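Local atomic coordinates of cytochrome c55X (Pseudomonas aeruginosa PAO1, PDB entry 6TP9), a protein that carries electrons as a small periplasmic c-type cytochrome with a single covalently bound heme, and is associated with heme d1 biosynthesis. Residues 16-19 / 20-24; 39-42 / 43-46; 82-86 / 87-91. The protein carries 1 engineered substitution. All coordinates share one frame; numbering follows the deposited sequence.

Contact 1 of 3, residues 16-19 / 20-24. With HEC (heme c), chain L.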
ATOM      1  N   LEU A  16       7.615  -4.135 -10.502  1.00 19.22           N
ATOM      2  CA  LEU A  16       7.491  -4.976  -9.320  1.00 23.29           C
ATOM      3  C   LEU A  16       6.972  -4.176  -8.133  1.00 24.20           C
ATOM      4  O   LEU A  16       6.145  -4.672  -7.358  1.00 27.24           O
ATOM      5  CB  LEU A  16       8.843  -5.618  -9.009  1.00 25.68           C
ATOM      6  CG  LEU A  16       9.439  -6.394 -10.188  1.00 22.02           C
ATOM      7  CD1 LEU A  16      10.861  -6.839  -9.893  1.00 24.17           C
ATOM      8  CD2 LEU A  16       8.570  -7.591 -10.548  1.00 20.96           C
ATOM      9  N   ARG A  17       7.434  -2.932  -7.977  1.00 27.01           N
ATOM     10  CA  ARG A  17       6.898  -2.078  -6.921  1.00 25.02           C
ATOM     11  C   ARG A  17       5.410  -1.831  -7.120  1.00 22.44           C
ATOM     12  O   ARG A  17       4.631  -1.879  -6.161  1.00 23.62           O
ATOM     13  CB  ARG A  17       7.654  -0.750  -6.876  1.00 27.74           C
ATOM     14  CG  ARG A  17       9.077  -0.869  -6.374  1.00 32.99           C
ATOM     15  CD  ARG A  17       9.724   0.490  -6.170  1.00 33.25           C
ATOM     16  NE  ARG A  17      11.044   0.387  -5.552  1.00 29.73           N
ATOM     17  CZ  ARG A  17      11.252   0.217  -4.249  1.00 34.41           C
ATOM     18  NH1 ARG A  17      10.226   0.120  -3.413  1.00 31.44           N
ATOM     19  NH2 ARG A  17      12.489   0.139  -3.780  1.00 41.93           N
ATOM     20  N   HIS A  18       4.993  -1.560  -8.358  1.00 20.72           N
ATOM     21  CA  HIS A  18       3.572  -1.362  -8.619  1.00 22.49           C
ATOM     22  C   HIS A  18       2.788  -2.633  -8.324  1.00 21.42           C
ATOM     23  O   HIS A  18       1.769  -2.603  -7.624  1.00 24.97           O
ATOM     24  CB  HIS A  18       3.358  -0.921 -10.066  1.00 17.94           C
ATOM     25  CG  HIS A  18       1.963  -0.464 -10.349  1.00 16.40           C
ATOM     26  ND1 HIS A  18       1.233  -0.919 -11.426  1.00 16.51           N
ATOM     27  CD2 HIS A  18       1.158   0.398  -9.685  1.00 19.55           C
ATOM     28  CE1 HIS A  18       0.040  -0.353 -11.418  1.00 19.15           C
ATOM     29  NE2 HIS A  18      -0.032   0.450 -10.371  1.00 20.70           N
ATOM     30  N   LEU A  19       3.257  -3.767  -8.849  1.00 19.01           N
ATOM     31  CA  LEU A  19       2.600  -5.042  -8.588  1.00 17.61           C
ATOM     32  C   LEU A  19       2.452  -5.284  -7.091  1.00 19.28           C
ATOM     33  O   LEU A  19       1.380  -5.668  -6.611  1.00 18.00           O
ATOM     34  CB  LEU A  19       3.394  -6.176  -9.237  1.00 15.64           C
ATOM     35  CG  LEU A  19       2.858  -7.590  -9.015  1.00 18.81           C
ATOM     36  CD1 LEU A  19       1.594  -7.817  -9.827  1.00 24.49           C
ATOM     37  CD2 LEU A  19       3.920  -8.619  -9.357  1.00 16.12           C
ATOM     38  N   LEU A  20       3.529  -5.058  -6.336  1.00 19.11           N
ATOM     39  CA  LEU A  20       3.482  -5.288  -4.895  1.00 20.60           C
ATOM     40  C   LEU A  20       2.403  -4.438  -4.239  1.00 21.91           C
ATOM     41  O   LEU A  20       1.639  -4.925  -3.396  1.00 16.98           O
ATOM     42  CB  LEU A  20       4.847  -4.983  -4.275  1.00 22.51           C
ATOM     43  CG  LEU A  20       4.956  -5.182  -2.762  1.00 24.57           C
ATOM     44  CD1 LEU A  20       4.767  -6.642  -2.393  1.00 28.73           C
ATOM     45  CD2 LEU A  20       6.298  -4.674  -2.255  1.00 28.38           C
ATOM     46  N   LEU A  21       2.322  -3.166  -4.616  1.00 26.41           N
ATOM     47  CA  LEU A  21       1.465  -2.237  -3.894  1.00 21.96           C
ATOM     48  C   LEU A  21      -0.002  -2.397  -4.274  1.00 17.19           C
ATOM     49  O   LEU A  21      -0.876  -2.279  -3.409  1.00 20.90           O
ATOM     50  CB  LEU A  21       1.941  -0.806  -4.143  1.00 24.28           C
ATOM     51  CG  LEU A  21       3.354  -0.557  -3.608  1.00 24.68           C
ATOM     52  CD1 LEU A  21       3.881   0.804  -4.018  1.00 30.55           C
ATOM     53  CD2 LEU A  21       3.373  -0.699  -2.092  1.00 24.93           C
ATOM     54  N   GLN A  22      -0.300  -2.675  -5.543  1.00 20.78           N
ATOM     55  CA  GLN A  22      -1.686  -2.672  -5.995  1.00 27.91           C
ATOM     56  C   GLN A  22      -2.276  -4.060  -6.205  1.00 20.12           C
ATOM     57  O   GLN A  22      -3.495  -4.216  -6.089  1.00 19.93           O
ATOM     58  CB  GLN A  22      -1.821  -1.858  -7.287  1.00 38.52           C
ATOM     59  CG  GLN A  22      -1.683  -0.355  -7.050  1.00 45.36           C
ATOM     60  CD  GLN A  22      -2.254   0.489  -8.172  1.00 47.35           C
ATOM     61  OE1 GLN A  22      -3.087   0.030  -8.955  1.00 47.71           O
ATOM     62  NE2 GLN A  22      -1.809   1.738  -8.252  1.00 46.57           N
ATOM     63  N   ASP A  23      -1.465  -5.079  -6.493  1.00 19.58           N
ATOM     64  CA  ASP A  23      -1.975  -6.443  -6.615  1.00 18.39           C
ATOM     65  C   ASP A  23      -1.735  -7.252  -5.344  1.00 20.59           C
ATOM     66  O   ASP A  23      -2.681  -7.775  -4.749  1.00 25.38           O
ATOM     67  CB  ASP A  23      -1.343  -7.151  -7.821  1.00 18.72           C
ATOM     68  CG  ASP A  23      -2.074  -8.428  -8.190  1.00 18.91           C
ATOM     69  OD1 ASP A  23      -2.436  -9.195  -7.272  1.00 18.56           O
ATOM     70  OD2 ASP A  23      -2.297  -8.657  -9.397  1.00 19.03           O
ATOM     71  N   CYS A  24      -0.475  -7.368  -4.919  1.00 20.63           N
ATOM     72  CA  CYS A  24      -0.173  -8.122  -3.707  1.00 18.43           C
ATOM     73  C   CYS A  24      -0.796  -7.465  -2.483  1.00 18.12           C
ATOM     74  O   CYS A  24      -1.239  -8.152  -1.556  1.00 23.20           O
ATOM     75  CB  CYS A  24       1.341  -8.245  -3.529  1.00 20.48           C
ATOM     76  SG  CYS A  24       2.238  -8.716  -5.026  1.00 22.42           S
TER
HETATM   77 FE   HEC L 101       0.543 -13.909  -0.832  1.00 24.65          FE
HETATM   78  CHA HEC L 101       1.290 -16.154   1.656  1.00 20.88           C
HETATM   79  CHB HEC L 101       3.877 -13.053  -1.014  1.00 23.78           C
HETATM   80  CHC HEC L 101      -0.096 -11.901  -3.538  1.00 19.32           C
HETATM   81  CHD HEC L 101      -2.797 -14.240  -0.272  1.00 26.13           C
HETATM   82  NA  HEC L 101       2.267 -14.526   0.111  1.00 25.02           N
HETATM   83  C1A HEC L 101       2.340 -15.407   1.173  1.00 24.37           C
HETATM   84  C2A HEC L 101       3.701 -15.397   1.679  1.00 23.51           C
HETATM   85  C3A HEC L 101       4.406 -14.538   0.935  1.00 22.58           C
HETATM   86  C4A HEC L 101       3.521 -13.976  -0.060  1.00 24.42           C
HETATM   87  CMA HEC L 101       5.903 -14.185   1.087  1.00 19.60           C
HETATM   88  CAA HEC L 101       4.237 -16.234   2.862  1.00 23.15           C
HETATM   89  CBA HEC L 101       4.315 -15.366   4.114  1.00 26.70           C
HETATM   90  CGA HEC L 101       4.949 -16.131   5.246  1.00 30.07           C
HETATM   91  O1A HEC L 101       5.620 -17.162   4.984  1.00 36.00           O
HETATM   92  O2A HEC L 101       4.788 -15.704   6.418  1.00 33.42           O
HETATM   93  NB  HEC L 101       1.672 -12.691  -2.027  1.00 17.31           N
HETATM   94  C1B HEC L 101       3.041 -12.518  -1.965  1.00 17.22           C
HETATM   95  C2B HEC L 101       3.442 -11.683  -3.077  1.00 16.36           C
HETATM   96  C3B HEC L 101       2.347 -11.369  -3.775  1.00 20.56           C
HETATM   97  C4B HEC L 101       1.213 -11.992  -3.127  1.00 20.13           C
HETATM   98  CMB HEC L 101       4.886 -11.234  -3.385  1.00 19.39           C
HETATM   99  CAB HEC L 101       2.269 -10.484  -5.036  1.00 20.07           C
HETATM  100  CBB HEC L 101       3.240 -10.978  -6.125  1.00 20.50           C
HETATM  101  NC  HEC L 101      -1.133 -13.150  -1.701  1.00 18.18           N
HETATM  102  C1C HEC L 101      -1.177 -12.438  -2.883  1.00 17.88           C
HETATM  103  C2C HEC L 101      -2.562 -12.281  -3.267  1.00 20.74           C
HETATM  104  C3C HEC L 101      -3.302 -13.021  -2.429  1.00 22.61           C
HETATM  105  C4C HEC L 101      -2.423 -13.519  -1.385  1.00 21.70           C
HETATM  106  CMC HEC L 101      -3.025 -11.651  -4.600  1.00 23.95           C
HETATM  107  CAC HEC L 101      -4.839 -13.191  -2.449  1.00 20.93           C
HETATM  108  CBC HEC L 101      -5.347 -13.610  -3.841  1.00 22.79           C
HETATM  109  ND  HEC L 101      -0.575 -15.014   0.499  1.00 24.50           N
HETATM  110  C1D HEC L 101      -1.969 -15.008   0.519  1.00 26.71           C
HETATM  111  C2D HEC L 101      -2.416 -15.953   1.518  1.00 24.47           C
HETATM  112  C3D HEC L 101      -1.144 -16.552   2.121  1.00 21.82           C
HETATM  113  C4D HEC L 101      -0.048 -15.911   1.428  1.00 21.79           C
HETATM  114  CMD HEC L 101      -3.870 -16.296   1.902  1.00 27.53           C
HETATM  115  CAD HEC L 101      -1.068 -17.620   3.231  1.00 29.92           C
HETATM  116  CBD HEC L 101      -1.097 -18.997   2.574  1.00 34.29           C
HETATM  117  CGD HEC L 101      -0.971 -20.068   3.624  1.00 36.64           C
HETATM  118  O1D HEC L 101      -1.701 -20.000   4.645  1.00 39.06           O
HETATM  119  O2D HEC L 101      -0.145 -20.996   3.431  1.00 39.29           O

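Contact 2 of 3, residues 39-42 / 43-46. With HEC (heme c), chain M.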
ATOM      1  N   ALA A  39      -0.976   7.286  11.632  1.00 29.52           N
ATOM      2  CA  ALA A  39      -1.564   6.140  10.959  1.00 26.92           C
ATOM      3  C   ALA A  39      -2.905   6.518  10.344  1.00 33.37           C
ATOM      4  O   ALA A  39      -3.742   7.147  10.999  1.00 36.48           O
ATOM      5  CB  ALA A  39      -1.749   4.983  11.938  1.00 23.52           C
ATOM      6  N   LEU A  40      -3.107   6.128   9.086  1.00 33.65           N
ATOM      7  CA  LEU A  40      -4.374   6.321   8.392  1.00 31.61           C
ATOM      8  C   LEU A  40      -5.104   4.998   8.179  1.00 33.99           C
ATOM      9  O   LEU A  40      -5.839   4.838   7.202  1.00 39.80           O
ATOM     10  CB  LEU A  40      -4.149   7.023   7.055  1.00 27.54           C
ATOM     11  CG  LEU A  40      -3.484   8.399   7.127  1.00 27.39           C
ATOM     12  CD1 LEU A  40      -3.399   9.017   5.740  1.00 27.61           C
ATOM     13  CD2 LEU A  40      -4.225   9.321   8.084  1.00 27.89           C
ATOM     14  N   THR A  41      -4.908   4.044   9.085  1.00 29.83           N
ATOM     15  CA  THR A  41      -5.551   2.746   8.972  1.00 26.55           C
ATOM     16  C   THR A  41      -7.008   2.837   9.413  1.00 31.81           C
ATOM     17  O   THR A  41      -7.411   3.804  10.063  1.00 39.09           O
ATOM     18  CB  THR A  41      -4.815   1.716   9.823  1.00 23.44           C
ATOM     19  OG1 THR A  41      -5.073   1.969  11.210  1.00 25.70           O
ATOM     20  CG2 THR A  41      -3.317   1.788   9.576  1.00 27.85           C
ATOM     21  N   PRO A  42      -7.826   1.840   9.065  1.00 32.15           N
ATOM     22  CA  PRO A  42      -9.220   1.857   9.541  1.00 30.10           C
ATOM     23  C   PRO A  42      -9.328   1.885  11.054  1.00 29.07           C
ATOM     24  O   PRO A  42     -10.210   2.557  11.603  1.00 28.93           O
ATOM     25  CB  PRO A  42      -9.806   0.567   8.952  1.00 28.19           C
ATOM     26  CG  PRO A  42      -8.943   0.258   7.774  1.00 29.71           C
ATOM     27  CD  PRO A  42      -7.563   0.704   8.165  1.00 33.67           C
ATOM     28  N   GLU A  43      -8.443   1.165  11.747  1.00 30.08           N
ATOM     29  CA  GLU A  43      -8.489   1.141  13.205  1.00 25.62           C
ATOM     30  C   GLU A  43      -8.251   2.531  13.783  1.00 23.07           C
ATOM     31  O   GLU A  43      -8.877   2.912  14.779  1.00 27.65           O
ATOM     32  CB  GLU A  43      -7.454   0.151  13.745  1.00 24.77           C
ATOM     33  CG  GLU A  43      -7.702  -1.307  13.352  1.00 29.68           C
ATOM     34  CD  GLU A  43      -7.348  -1.603  11.905  1.00 34.43           C
ATOM     35  OE1 GLU A  43      -6.204  -1.316  11.497  1.00 35.06           O
ATOM     36  OE2 GLU A  43      -8.221  -2.115  11.173  1.00 34.82           O
ATOM     37  N   ALA A  44      -7.357   3.305  13.164  1.00 22.15           N
ATOM     38  CA  ALA A  44      -6.991   4.616  13.685  1.00 22.93           C
ATOM     39  C   ALA A  44      -8.015   5.696  13.358  1.00 28.47           C
ATOM     40  O   ALA A  44      -8.059   6.716  14.052  1.00 33.30           O
ATOM     41  CB  ALA A  44      -5.625   5.033  13.135  1.00 21.06           C
ATOM     42  N   LEU A  45      -8.828   5.504  12.322  1.00 28.24           N
ATOM     43  CA  LEU A  45      -9.838   6.476  11.932  1.00 32.33           C
ATOM     44  C   LEU A  45     -11.237   6.070  12.374  1.00 39.91           C
ATOM     45  O   LEU A  45     -12.215   6.694  11.947  1.00 38.25           O
ATOM     46  CB  LEU A  45      -9.817   6.673  10.414  1.00 27.25           C
ATOM     47  CG  LEU A  45      -8.478   7.085   9.801  1.00 23.28           C
ATOM     48  CD1 LEU A  45      -8.520   6.937   8.288  1.00 14.93           C
ATOM     49  CD2 LEU A  45      -8.115   8.512  10.187  1.00 26.23           C
ATOM     50  N   ARG A  46     -11.352   5.053  13.231  1.00 45.68           N
ATOM     51  CA  ARG A  46     -12.644   4.411  13.449  1.00 47.01           C
ATOM     52  C   ARG A  46     -13.673   5.386  14.009  1.00 47.29           C
ATOM     53  O   ARG A  46     -14.835   5.379  13.587  1.00 51.27           O
ATOM     54  CB  ARG A  46     -12.480   3.211  14.382  1.00 50.83           C
ATOM     55  CG  ARG A  46     -13.693   2.297  14.395  1.00 59.25           C
ATOM     56  CD  ARG A  46     -13.417   0.972  15.095  1.00 68.89           C
ATOM     57  NE  ARG A  46     -13.049   1.156  16.496  1.00 77.75           N
ATOM     58  CZ  ARG A  46     -11.879   0.811  17.035  1.00 82.45           C
ATOM     59  NH1 ARG A  46     -11.664   1.033  18.324  1.00 82.20           N
ATOM     60  NH2 ARG A  46     -10.929   0.235  16.304  1.00 83.44           N
TER
HETATM   61 FE   HEC M 102      -1.713  13.701   5.964  1.00 25.03          FE
HETATM   62  CHA HEC M 102      -3.075  13.996   9.095  1.00 24.97           C
HETATM   63  CHB HEC M 102      -4.697  12.350   4.830  1.00 26.60           C
HETATM   64  CHC HEC M 102      -0.499  13.667   2.778  1.00 20.67           C
HETATM   65  CHD HEC M 102       1.389  14.581   7.147  1.00 15.44           C
HETATM   66  NA  HEC M 102      -3.535  13.226   6.804  1.00 22.93           N
HETATM   67  C1A HEC M 102      -3.897  13.496   8.110  1.00 28.62           C
HETATM   68  C2A HEC M 102      -5.298  13.159   8.269  1.00 23.28           C
HETATM   69  C3A HEC M 102      -5.750  12.706   7.098  1.00 20.28           C
HETATM   70  C4A HEC M 102      -4.651  12.737   6.151  1.00 23.32           C
HETATM   71  CMA HEC M 102      -7.188  12.231   6.805  1.00 22.17           C
HETATM   72  CAA HEC M 102      -6.120  13.301   9.570  1.00 23.33           C
HETATM   73  CBA HEC M 102      -6.008  12.016  10.385  1.00 26.04           C
HETATM   74  CGA HEC M 102      -6.799  12.144  11.661  1.00 29.64           C
HETATM   75  O1A HEC M 102      -7.645  13.072  11.753  1.00 32.24           O
HETATM   76  O2A HEC M 102      -6.584  11.313  12.582  1.00 28.93           O
HETATM   77  NB  HEC M 102      -2.462  13.114   4.153  1.00 18.68           N
HETATM   78  C1B HEC M 102      -3.715  12.587   3.893  1.00 23.96           C
HETATM   79  C2B HEC M 102      -3.808  12.347   2.465  1.00 26.41           C
HETATM   80  C3B HEC M 102      -2.651  12.710   1.910  1.00 22.68           C
HETATM   81  C4B HEC M 102      -1.781  13.200   2.956  1.00 19.09           C
HETATM   82  CMB HEC M 102      -5.022  11.758   1.715  1.00 29.34           C
HETATM   83  CAB HEC M 102      -2.286  12.625   0.415  1.00 27.45           C
HETATM   84  CBB HEC M 102      -3.309  13.419  -0.420  1.00 35.74           C
HETATM   85  NC  HEC M 102       0.119  14.005   5.131  1.00 15.52           N
HETATM   86  C1C HEC M 102       0.372  14.044   3.774  1.00 18.90           C
HETATM   87  C2C HEC M 102       1.726  14.517   3.576  1.00 17.72           C
HETATM   88  C3C HEC M 102       2.234  14.825   4.775  1.00 20.25           C
HETATM   89  C4C HEC M 102       1.245  14.472   5.781  1.00 18.69           C
HETATM   90  CMC HEC M 102       2.388  14.762   2.201  1.00 17.66           C
HETATM   91  CAC HEC M 102       3.655  15.370   5.050  1.00 26.78           C
HETATM   92  CBC HEC M 102       3.941  16.618   4.191  1.00 32.95           C
HETATM   93  ND  HEC M 102      -0.953  14.189   7.831  1.00 15.71           N
HETATM   94  C1D HEC M 102       0.369  14.559   8.074  1.00 14.77           C
HETATM   95  C2D HEC M 102       0.496  14.932   9.467  1.00 14.54           C
HETATM   96  C3D HEC M 102      -0.902  14.748  10.066  1.00 16.40           C
HETATM   97  C4D HEC M 102      -1.732  14.284   8.981  1.00 17.48           C
HETATM   98  CMD HEC M 102       1.764  15.414  10.204  1.00 21.09           C
HETATM   99  CAD HEC M 102      -1.346  14.995  11.521  1.00 25.26           C
HETATM  100  CBD HEC M 102      -1.679  16.466  11.742  1.00 30.67           C
HETATM  101  CGD HEC M 102      -2.075  16.625  13.184  1.00 32.31           C
HETATM  102  O1D HEC M 102      -1.201  17.015  14.000  1.00 33.80           O
HETATM  103  O2D HEC M 102      -3.255  16.344  13.520  1.00 34.35           O

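Contact 3 of 3, residues 82-86 / 87-91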
ATOM      1  N   VAL A  82     -10.700   9.125   1.316  1.00 26.85           N
ATOM      2  CA  VAL A  82     -11.037   8.811   2.700  1.00 23.49           C
ATOM      3  C   VAL A  82     -11.712   7.448   2.792  1.00 26.14           C
ATOM      4  O   VAL A  82     -11.412   6.654   3.691  1.00 31.15           O
ATOM      5  CB  VAL A  82     -11.921   9.928   3.287  1.00 26.99           C
ATOM      6  CG1 VAL A  82     -12.541   9.493   4.603  1.00 26.74           C
ATOM      7  CG2 VAL A  82     -11.100  11.201   3.464  1.00 27.90           C
ATOM      8  N   ASP A  83     -12.632   7.155   1.870  1.00 26.08           N
ATOM      9  CA  ASP A  83     -13.266   5.839   1.865  1.00 23.56           C
ATOM     10  C   ASP A  83     -12.221   4.734   1.774  1.00 22.79           C
ATOM     11  O   ASP A  83     -12.323   3.713   2.463  1.00 27.03           O
ATOM     12  CB  ASP A  83     -14.256   5.730   0.706  1.00 28.92           C
ATOM     13  CG  ASP A  83     -15.427   6.682   0.846  1.00 33.20           C
ATOM     14  OD1 ASP A  83     -15.758   7.053   1.991  1.00 34.72           O
ATOM     15  OD2 ASP A  83     -16.020   7.052  -0.190  1.00 33.81           O
ATOM     16  N   ARG A  84     -11.205   4.924   0.928  1.00 23.86           N
ATOM     17  CA  ARG A  84     -10.164   3.913   0.782  1.00 24.09           C
ATOM     18  C   ARG A  84      -9.398   3.725   2.084  1.00 25.37           C
ATOM     19  O   ARG A  84      -9.075   2.594   2.465  1.00 26.52           O
ATOM     20  CB  ARG A  84      -9.206   4.302  -0.343  1.00 22.66           C
ATOM     21  CG  ARG A  84      -9.876   4.606  -1.675  1.00 25.01           C
ATOM     22  CD  ARG A  84     -10.451   3.363  -2.333  1.00 23.54           C
ATOM     23  NE  ARG A  84     -11.646   2.869  -1.656  1.00 18.18           N
ATOM     24  CZ  ARG A  84     -12.829   3.475  -1.685  1.00 22.36           C
ATOM     25  NH1 ARG A  84     -13.858   2.943  -1.041  1.00 28.94           N
ATOM     26  NH2 ARG A  84     -12.983   4.615  -2.346  1.00 22.00           N
ATOM     27  N   LEU A  85      -9.084   4.823   2.774  1.00 26.70           N
ATOM     28  CA  LEU A  85      -8.417   4.715   4.066  1.00 24.12           C
ATOM     29  C   LEU A  85      -9.300   3.980   5.064  1.00 25.30           C
ATOM     30  O   LEU A  85      -8.839   3.090   5.789  1.00 26.33           O
ATOM     31  CB  LEU A  85      -8.067   6.107   4.592  1.00 16.96           C
ATOM     32  CG  LEU A  85      -7.193   6.983   3.698  1.00 16.95           C
ATOM     33  CD1 LEU A  85      -7.086   8.389   4.274  1.00 15.86           C
ATOM     34  CD2 LEU A  85      -5.821   6.360   3.533  1.00 21.03           C
ATOM     35  N   ILE A  86     -10.582   4.341   5.106  1.00 26.61           N
ATOM     36  CA  ILE A  86     -11.493   3.769   6.091  1.00 27.21           C
ATOM     37  C   ILE A  86     -11.735   2.294   5.804  1.00 33.14           C
ATOM     38  O   ILE A  86     -11.710   1.456   6.713  1.00 35.67           O
ATOM     39  CB  ILE A  86     -12.814   4.559   6.106  1.00 25.53           C
ATOM     40  CG1 ILE A  86     -12.594   5.950   6.698  1.00 24.58           C
ATOM     41  CG2 ILE A  86     -13.871   3.798   6.882  1.00 28.80           C
ATOM     42  CD1 ILE A  86     -13.694   6.930   6.360  1.00 21.90           C
ATOM     43  N   GLU A  87     -11.982   1.954   4.542  1.00 32.37           N
ATOM     44  CA  GLU A  87     -12.385   0.608   4.163  1.00 30.48           C
ATOM     45  C   GLU A  87     -11.203  -0.302   3.851  1.00 29.85           C
ATOM     46  O   GLU A  87     -11.408  -1.410   3.344  1.00 31.42           O
ATOM     47  CB  GLU A  87     -13.335   0.675   2.963  1.00 34.44           C
ATOM     48  CG  GLU A  87     -14.706   1.235   3.317  1.00 43.91           C
ATOM     49  CD  GLU A  87     -15.565   1.516   2.100  1.00 53.86           C
ATOM     50  OE1 GLU A  87     -15.143   1.173   0.974  1.00 55.18           O
ATOM     51  OE2 GLU A  87     -16.663   2.085   2.274  1.00 56.45           O
ATOM     52  N   GLY A  88      -9.983   0.127   4.156  1.00 32.01           N
ATOM     53  CA  GLY A  88      -8.816  -0.705   3.907  1.00 24.94           C
ATOM     54  C   GLY A  88      -8.668  -1.131   2.463  1.00 27.18           C
ATOM     55  O   GLY A  88      -8.370  -2.299   2.190  1.00 30.22           O
ATOM     56  N   GLU A  89      -8.855  -0.202   1.529  1.00 28.28           N
ATOM     57  CA  GLU A  89      -8.843  -0.492   0.099  1.00 26.24           C
ATOM     58  C   GLU A  89      -7.857   0.412  -0.629  1.00 28.54           C
ATOM     59  O   GLU A  89      -8.187   1.077  -1.613  1.00 31.32           O
ATOM     60  CB  GLU A  89     -10.246  -0.343  -0.481  1.00 26.75           C
ATOM     61  CG  GLU A  89     -11.063  -1.617  -0.454  1.00 35.15           C
ATOM     62  CD  GLU A  89     -12.545  -1.366  -0.654  1.00 40.01           C
ATOM     63  OE1 GLU A  89     -13.304  -2.355  -0.733  1.00 43.17           O
ATOM     64  OE2 GLU A  89     -12.950  -0.185  -0.728  1.00 36.87           O
ATOM     65  N   ILE A  90      -6.612   0.442  -0.156  1.00 27.67           N
ATOM     66  CA  ILE A  90      -5.585   1.188  -0.876  1.00 24.99           C
ATOM     67  C   ILE A  90      -5.138   0.415  -2.108  1.00 25.58           C
ATOM     68  O   ILE A  90      -4.920   0.999  -3.175  1.00 28.05           O
ATOM     69  CB  ILE A  90      -4.413   1.513   0.063  1.00 23.00           C
ATOM     70  CG1 ILE A  90      -4.873   2.527   1.110  1.00 26.78           C
ATOM     71  CG2 ILE A  90      -3.234   2.075  -0.712  1.00 20.32           C
ATOM     72  CD1 ILE A  90      -4.667   2.075   2.517  1.00 30.68           C
ATOM     73  N   ALA A  91      -4.998  -0.899  -1.986  1.00 22.21           N
ATOM     74  CA  ALA A  91      -4.900  -1.733  -3.173  1.00 22.03           C
ATOM     75  C   ALA A  91      -6.302  -1.988  -3.724  1.00 27.13           C
ATOM     76  O   ALA A  91      -7.237  -2.210  -2.950  1.00 28.31           O
ATOM     77  CB  ALA A  91      -4.219  -3.058  -2.847  1.00 19.84           C
TER

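Contact 1 of 3, residues 16-19 / 20-24
Leu19 lies beside Asp23, both side chains pointing the same way. Leu19 CD1 touches Asp23 CB at 3.6 Å, while Leu19 CD2 reaches the CBB methyl of the heme at 4.1 Å. CG of Leu19 stands anti to the backbone N (chi1 178°), which swings it toward the following turn, beside the carbonyl carbon. Leu19 O is gripped twice. Asp23 N donates to Leu19 O at 2.9 Å. Cys24 N donates to Leu19 O at 3.0 Å, and this bond is the straighter. It spans five residues and widens helix 10-27 into a pi-type turn. This turn leads into the CXXCH heme-attachment motif of c-type cytochromes, which runs from Cys24 through Cys27 to His28. Cys24 SG is bonded to CAB of the heme at 1.8 Å. Its SG sits beside the backbone N (chi1 -46°), and Leu19 CG packs against the sulfur. Asp23 OD1 approaches the heme methyl CMC at 3.7 Å. On another side of the helix, the Gln22 amide meets the edge of the His18 ring, with the two planes 68° apart. Gln22 NE2 lies 3.1 Å from His18 NE2, at a poor angle for a hydrogen bond. Leu21 tucks CG against Arg17 O at 3.1 Å. The Arg17 side chain leads outward, and its NH1 bonds to Glu89 O of the second subunit. Leu20 packs on Ile90 of that subunit.

Contact 2 of 3, residues 39-42 / 43-46
Thr41 takes up Ala44 and Leu45 in an ST motif. The motif folds the loop between strand 30-31 and helix 50-59, a loop that helps to wall the heme pocket. Thr41 OG1 accepts from Ala44 N at 3.3 Å, and Thr41 O accepts from Leu45 N at 3.2 Å. Ala44 N also makes a weak bond to Thr41 O. The hydroxyl can serve the turn because OG1 lies between the backbone N and the carbonyl carbon (chi1 72°).

The tight side faces the heme. Leu40 lays both methyls on one face of the porphyrin. Leu40 CD1 stands over the methine bridge, 3.7 Å from the heme CHB, and Leu40 CD2 over pyrrole A, 3.8 Å from the heme C3A. Leu45 stands next to it. Leu45 CD1 packs on Leu40 O at 3.6 Å, and Leu45 CD2 borders the propionate at 4.0 Å from the heme O2A. Leu85 of helix 75-86 backs both leucines. Leu40 also packs on His28 of the second subunit, consistent with the domain swapping of this protein. Lys48 and Arg61 of the same chain supply hydrogen bonds to this heme.

The other side is looser and more exposed. Glu43 bends at chi2 (75°) and lies alongside the Pro42 ring. The Glu43 side chain crosses that of Thr41 at about a right angle, and the bond from Thr41 OG1 to Glu43 OE1 is long and weak. Arg46 is exposed and poorly ordered, although its CB rests near Pro42 O. Between the two sides, Ala44 CB closes on Ala39, touching Ala39 O at 3.5 Å.

Contact 3 of 3, residues 82-86 / 87-91
Arg84 draws Glu87 and Glu89 together in a salt-bridge network at the C-terminal end of helix 75-86. Arg84 NH1 lies 3.0 Å from Glu87 OE1, a salt bridge whose hydrogen bond is weak because its angle is poor. The oxygen sits at the edge of the guanidinium, in its plane, though the carboxylate itself is turned by 61°. Glu89 OE2 is shared by two nitrogens. Arg84 NH1 meets Glu89 OE2 at 3.3 Å, nearly along its C-O axis, and Arg84 NE adds a weak bond. The arginine reaches both partners by bending at both chi2 and chi3, which folds its chain back over the turn. Its positive charge probably eases the repulsion between Glu87 OE1 and Glu89 OE2, which are only 3.1 Å apart.

The backbone sets these carboxylates in place. Glu87 N still bonds to Asp83 O at 2.7 Å, as in a regular helix. Gly88 then takes a positive phi (57°), and the chain turns so that Glu89 N reaches back to Arg84 O. Further out, Trp80 makes a cation-pi contact with Arg84, while Asp83 pairs with Arg50 of helix 50-59 in a salt bridge. Val82 packs on that same helix. Beyond the turn, Ile90 packs on Leu32 of its own chain and on Leu21 of the second subunit. The Arg84 side chain also lies along the backbone of the turn, with Arg84 CD 3.3 Å from Glu89 O.

All three contacts are local and partly buried, but they serve different parts of the fold. Contact 3 lies nearest the centre of the chain, about 7 Å away centre to centre, and contact 1 farthest, about 15 Å. Contacts 2 and 3 are neighbours: Pro42 CB meets Ile86 O at the end of helix 75-86. Contact 1 has its own heme. Lys48 and Arg61 of the second subunit bond to that heme, consistent with a domain-swapped dimer. Contact 1 also touches contact 3, where Ala91 CB packs on backbone oxygens of helix 10-27. Contact 1 binds its heme covalently and contact 2 lines a heme by apolar packing, whereas contact 3 relies on charge pairs at a helix end.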